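Local structure of glycosyl transferases group 1 family protein (Francisella tularensis subsp. tularensis, 5I45) at residues A137-K142 with D169-L174; Y30-F35 with P59-V64. The protein probably transfers sugars from an activated donor as a GT-B type glycosyltransferase, of which this chain is the C-terminal, Rossmann-like domain. All coordinates share one frame; numbering follows the deposited sequence. Where two conformers were deposited one is given.

Contact 1 of 2, residues A137-K142 with D169-L174; sequences AVIATK and DKLDML
An apolar helix-on-sheet contact joins strand 137-140 to helix 164-176 within the Rossmann-like C-terminal domain of a probable GT-B glycosyltransferase. The helix segment runs nearly antiparallel to the strand, at 165° between their directions, with 9.7 Å between the two axes. No hydrogen bond links the two segments, so side chains alone carry the contact. Ala-137 and Ile-139, two residues apart on the strand, both turn toward the helix, while Val-138 between them points away, onto Ala-131 and Met-132 of helix 126-133 on the other side of the sheet.

Ile-139 does most of the work. Its CG1 stands anti to the carbonyl carbon, and the nearly extended chi2 (163°) carries CD1 out to the helix, among Lys-170, Leu-171 and Leu-174. Lys-170 offers its aliphatic base: CB lies 3.6 Å from Ile-139 CD1, while the bent chain leads the amino group away. Leu-171 lies crosswise to the isoleucine, whereas Leu-174, one helical turn beyond Lys-170, slides past it in the opposite direction. Ile-114 of strand 114-117 and Tyr-157 of strand 157-158, the neighbours on either side of strand 137-140, also touch this helix, which thus packs across three strands. At the start of the strand the fit is looser, the Ala-137 methyl CB meeting Leu-174 CD1 at 4.1 Å. The tighter grip is farther along, where Leu-171 CD2 comes within 3.6 Å of Ile-139 CD1.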
# COMPACT_ATOMS: atom_id res chain seq x y z
N ALA A 137 -4.13 -6.56 2.41
CA ALA A 137 -3.00 -7.48 2.29
C ALA A 137 -1.73 -6.64 2.21
O ALA A 137 -1.71 -5.70 1.41
CB ALA A 137 -3.16 -8.33 1.05
N VAL A 138 -0.69 -6.97 2.96
CA VAL A 138 0.52 -6.16 3.01
C VAL A 138 1.72 -6.86 2.39
O VAL A 138 2.02 -8.05 2.65
CB VAL A 138 0.85 -5.77 4.47
CG1 VAL A 138 2.19 -5.05 4.59
CG2 VAL A 138 -0.24 -4.88 5.02
N ILE A 139 2.42 -6.05 1.58
CA ILE A 139 3.73 -6.40 1.05
C ILE A 139 4.69 -5.40 1.67
O ILE A 139 4.49 -4.21 1.57
CB ILE A 139 3.77 -6.24 -0.48
CG1 ILE A 139 2.80 -7.21 -1.15
CG2 ILE A 139 5.20 -6.49 -0.98
CD1 ILE A 139 2.48 -6.83 -2.59
N ALA A 140 5.73 -5.88 2.33
CA ALA A 140 6.64 -5.00 3.05
C ALA A 140 8.07 -5.43 2.98
O ALA A 140 8.39 -6.60 2.83
CB ALA A 140 6.23 -4.98 4.54
N THR A 141 8.96 -4.45 3.11
CA THR A 141 10.37 -4.71 3.40
C THR A 141 10.50 -5.00 4.92
O THR A 141 9.58 -4.78 5.69
CB THR A 141 11.20 -3.48 3.09
OG1 THR A 141 10.66 -2.38 3.83
CG2 THR A 141 11.19 -3.16 1.61
N LYS A 142 11.70 -5.38 5.33
CA LYS A 142 12.03 -5.58 6.77
C LYS A 142 11.68 -4.30 7.56
O LYS A 142 11.00 -4.35 8.60
CB LYS A 142 13.51 -5.90 6.91
CG LYS A 142 13.98 -6.14 8.34
CD LYS A 142 15.43 -6.61 8.39
CE LYS A 142 15.58 -8.02 7.84
NZ LYS A 142 16.83 -8.68 8.29
N ASP A 169 6.15 -8.97 -8.35
CA ASP A 169 5.80 -10.39 -8.29
C ASP A 169 4.76 -10.65 -7.22
O ASP A 169 3.85 -11.44 -7.41
CB ASP A 169 7.05 -11.25 -8.03
CG ASP A 169 8.00 -11.26 -9.20
OD1 ASP A 169 7.59 -10.98 -10.34
OD2 ASP A 169 9.18 -11.58 -8.94
N LYS A 170 4.88 -9.98 -6.07
CA LYS A 170 3.89 -10.17 -5.01
C LYS A 170 2.54 -9.55 -5.36
O LYS A 170 1.49 -10.12 -5.06
CB LYS A 170 4.41 -9.66 -3.67
CG LYS A 170 5.70 -10.33 -3.18
CD LYS A 170 5.48 -11.82 -3.01
CE LYS A 170 6.62 -12.53 -2.31
NZ LYS A 170 7.52 -13.24 -3.23
N LEU A 171 2.57 -8.38 -5.99
CA LEU A 171 1.32 -7.77 -6.43
C LEU A 171 0.61 -8.70 -7.42
O LEU A 171 -0.61 -8.93 -7.33
CB LEU A 171 1.57 -6.45 -7.11
CG LEU A 171 2.02 -5.32 -6.21
CD1 LEU A 171 2.40 -4.15 -7.07
CD2 LEU A 171 0.90 -4.91 -5.26
N ASP A 172 1.36 -9.15 -8.43
CA ASP A 172 0.84 -10.06 -9.48
C ASP A 172 0.08 -11.21 -8.83
O ASP A 172 -1.09 -11.47 -9.13
CB ASP A 172 2.05 -10.58 -10.30
CG ASP A 172 1.67 -11.44 -11.53
OD1 ASP A 172 0.50 -11.41 -11.98
OD2 ASP A 172 2.59 -12.11 -12.07
N MSE A 173 0.76 -11.89 -7.90
CA MSE A 173 0.24 -13.06 -7.14
C MSE A 173 -1.00 -12.78 -6.33
O MSE A 173 -1.92 -13.61 -6.29
CB MSE A 173 1.37 -13.56 -6.20
CG MSE A 173 0.92 -14.54 -5.09
SE MSE A 173 2.16 -14.71 -3.54
CE MSE A 173 3.92 -14.75 -4.43
N LEU A 174 -1.03 -11.65 -5.64
CA LEU A 174 -2.20 -11.26 -4.84
C LEU A 174 -3.38 -10.83 -5.69
O LEU A 174 -4.51 -11.06 -5.31
CB LEU A 174 -1.85 -10.17 -3.85
CG LEU A 174 -0.90 -10.59 -2.70
CD1 LEU A 174 -0.49 -9.38 -1.91
CD2 LEU A 174 -1.61 -11.57 -1.80

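Contact 2 of 2, residues Y30-F35 with P59-V64; sequences YGIGIF and PDWTAV
Strands 30-35 and 61-64 run parallel, 18° apart and 4.6 Å between axes, joined by five backbone hydrogen bonds in the alternating pattern of a parallel pair. They are the two strands of a beta-alpha-beta unit in the Rossmann-like sheet, with helix 44-57 as its crossover. Ile-32 is gripped at both ends: its N donates to Thr-62 O, and its O accepts from Val-64 N at 2.8 Å, nearly along the C=O axis. The series starts with the longer bond from Tyr-30 N to Asp-60 O, 3.2 Å.

Tyr-30, Ile-32, Trp-61 and Ala-63 share one face, where Phe-47 and Leu-55 of helix 44-57 touch the last three. Thr-62 and Val-64 point to the other face and pack against Trp-21, Gly-31 and Gly-33 adding no side chain there; Thr-62 OG1 is held by Pro-27 O.

With CG anti to the carbonyl carbon (chi1 -75°), the Trp-61 indole reaches across to strand 30-35. Ile-32 CG1 meets its edge, 3.7 Å from Trp-61 CE3. The Tyr-30 ring is nearly parallel to the indole (20°) but slid aside with little overlap, leaving the methylene to make the CH-pi contact: Tyr-30 CB sits 3.3 Å above the centre of the Trp-61 six-membered ring.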
# COMPACT_ATOMS: atom_id res chain seq x y z
N TYR A 30 -10.24 -1.66 -8.03
CA TYR A 30 -9.47 -2.20 -6.88
C TYR A 30 -8.22 -1.38 -6.75
O TYR A 30 -7.61 -1.01 -7.76
CB TYR A 30 -9.08 -3.66 -7.13
CG TYR A 30 -10.24 -4.55 -7.44
CD1 TYR A 30 -11.02 -5.10 -6.42
CD2 TYR A 30 -10.59 -4.83 -8.75
CE1 TYR A 30 -12.11 -5.91 -6.71
CE2 TYR A 30 -11.69 -5.62 -9.06
CZ TYR A 30 -12.45 -6.15 -8.04
OH TYR A 30 -13.52 -6.96 -8.38
N GLY A 31 -7.82 -1.12 -5.51
CA GLY A 31 -6.68 -0.29 -5.24
C GLY A 31 -5.52 -0.89 -4.48
O GLY A 31 -5.69 -1.75 -3.61
N ILE A 32 -4.36 -0.36 -4.79
CA ILE A 32 -3.09 -0.65 -4.13
C ILE A 32 -2.54 0.67 -3.64
O ILE A 32 -2.52 1.62 -4.44
CB ILE A 32 -2.06 -1.26 -5.11
CG1 ILE A 32 -2.58 -2.51 -5.78
CG2 ILE A 32 -0.72 -1.48 -4.43
CD1 ILE A 32 -1.99 -2.66 -7.16
N GLY A 33 -2.07 0.78 -2.41
CA GLY A 33 -1.56 2.04 -1.93
C GLY A 33 -0.21 1.96 -1.24
O GLY A 33 0.21 0.90 -0.74
N ILE A 34 0.46 3.11 -1.22
CA ILE A 34 1.66 3.33 -0.45
C ILE A 34 1.46 4.65 0.32
O ILE A 34 1.04 5.65 -0.26
CB ILE A 34 2.96 3.32 -1.28
CG1 ILE A 34 4.18 3.42 -0.35
CG2 ILE A 34 2.99 4.41 -2.34
CD1 ILE A 34 5.49 3.04 -1.00
N PHE A 35 1.75 4.62 1.61
CA PHE A 35 1.51 5.74 2.50
C PHE A 35 2.79 6.39 2.96
O PHE A 35 3.76 5.70 3.25
CB PHE A 35 0.74 5.23 3.75
CG PHE A 35 -0.66 4.86 3.46
CD1 PHE A 35 -0.97 3.66 2.86
CD2 PHE A 35 -1.71 5.74 3.80
CE1 PHE A 35 -2.30 3.32 2.63
CE2 PHE A 35 -3.02 5.40 3.54
CZ PHE A 35 -3.31 4.20 2.94
N PRO A 59 -5.92 -4.12 -15.94
CA PRO A 59 -6.60 -2.85 -16.15
C PRO A 59 -7.57 -2.37 -15.08
O PRO A 59 -7.76 -1.17 -14.96
CB PRO A 59 -7.32 -3.09 -17.48
CG PRO A 59 -6.40 -4.01 -18.21
CD PRO A 59 -5.94 -4.96 -17.16
N ASP A 60 -8.14 -3.27 -14.29
CA ASP A 60 -9.10 -2.87 -13.25
C ASP A 60 -8.46 -2.41 -11.94
O ASP A 60 -9.16 -2.00 -11.02
CB ASP A 60 -10.03 -4.04 -12.91
CG ASP A 60 -11.05 -4.34 -14.00
OD1 ASP A 60 -11.46 -3.44 -14.76
OD2 ASP A 60 -11.48 -5.51 -14.05
N TRP A 61 -7.13 -2.48 -11.87
CA TRP A 61 -6.38 -2.13 -10.68
C TRP A 61 -5.72 -0.78 -10.82
O TRP A 61 -5.25 -0.41 -11.91
CB TRP A 61 -5.37 -3.23 -10.32
CG TRP A 61 -6.07 -4.45 -9.73
CD1 TRP A 61 -6.87 -5.35 -10.39
CD2 TRP A 61 -6.11 -4.83 -8.35
NE1 TRP A 61 -7.39 -6.26 -9.52
CE2 TRP A 61 -6.89 -5.99 -8.26
CE3 TRP A 61 -5.52 -4.31 -7.18
CZ2 TRP A 61 -7.12 -6.63 -7.04
CZ3 TRP A 61 -5.75 -4.95 -5.98
CH2 TRP A 61 -6.55 -6.09 -5.92
N THR A 62 -5.64 -0.07 -9.71
CA THR A 62 -5.07 1.27 -9.66
C THR A 62 -4.17 1.38 -8.45
O THR A 62 -4.49 0.86 -7.40
CB THR A 62 -6.21 2.29 -9.57
OG1 THR A 62 -6.93 2.22 -10.79
CG2 THR A 62 -5.72 3.72 -9.32
N ALA A 63 -3.04 2.05 -8.60
CA ALA A 63 -2.13 2.31 -7.51
C ALA A 63 -2.26 3.77 -7.11
O ALA A 63 -2.30 4.64 -7.99
CB ALA A 63 -0.69 2.02 -7.94
N VAL A 64 -2.24 4.04 -5.81
CA VAL A 64 -2.31 5.39 -5.27
C VAL A 64 -1.15 5.64 -4.34
O VAL A 64 -0.76 4.79 -3.52
CB VAL A 64 -3.66 5.72 -4.57
CG1 VAL A 64 -4.78 5.78 -5.57
CG2 VAL A 64 -4.00 4.75 -3.47

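How the contacts relate
From the N terminus, contact 2 comes first: the chain leaves strand 30-35, passes through helix 44-57 and returns in strand 61-66, closing the first loop. Contact 1 opens only later, after strands 93-96 and 114-117, and closes when helix 164-176 packs back on strand 137-140. The two loops therefore stand in series, neither nested nor crossed. Contact 2 pairs strands edge to edge; contact 1 lays a helix on the same six-stranded parallel sheet, in which strand 114-117 separates 30-35 from 137-140. Their centres are 13 Å apart, yet they meet where Leu-171 CD2 packs 3.9 Å from Ile-32 CG2.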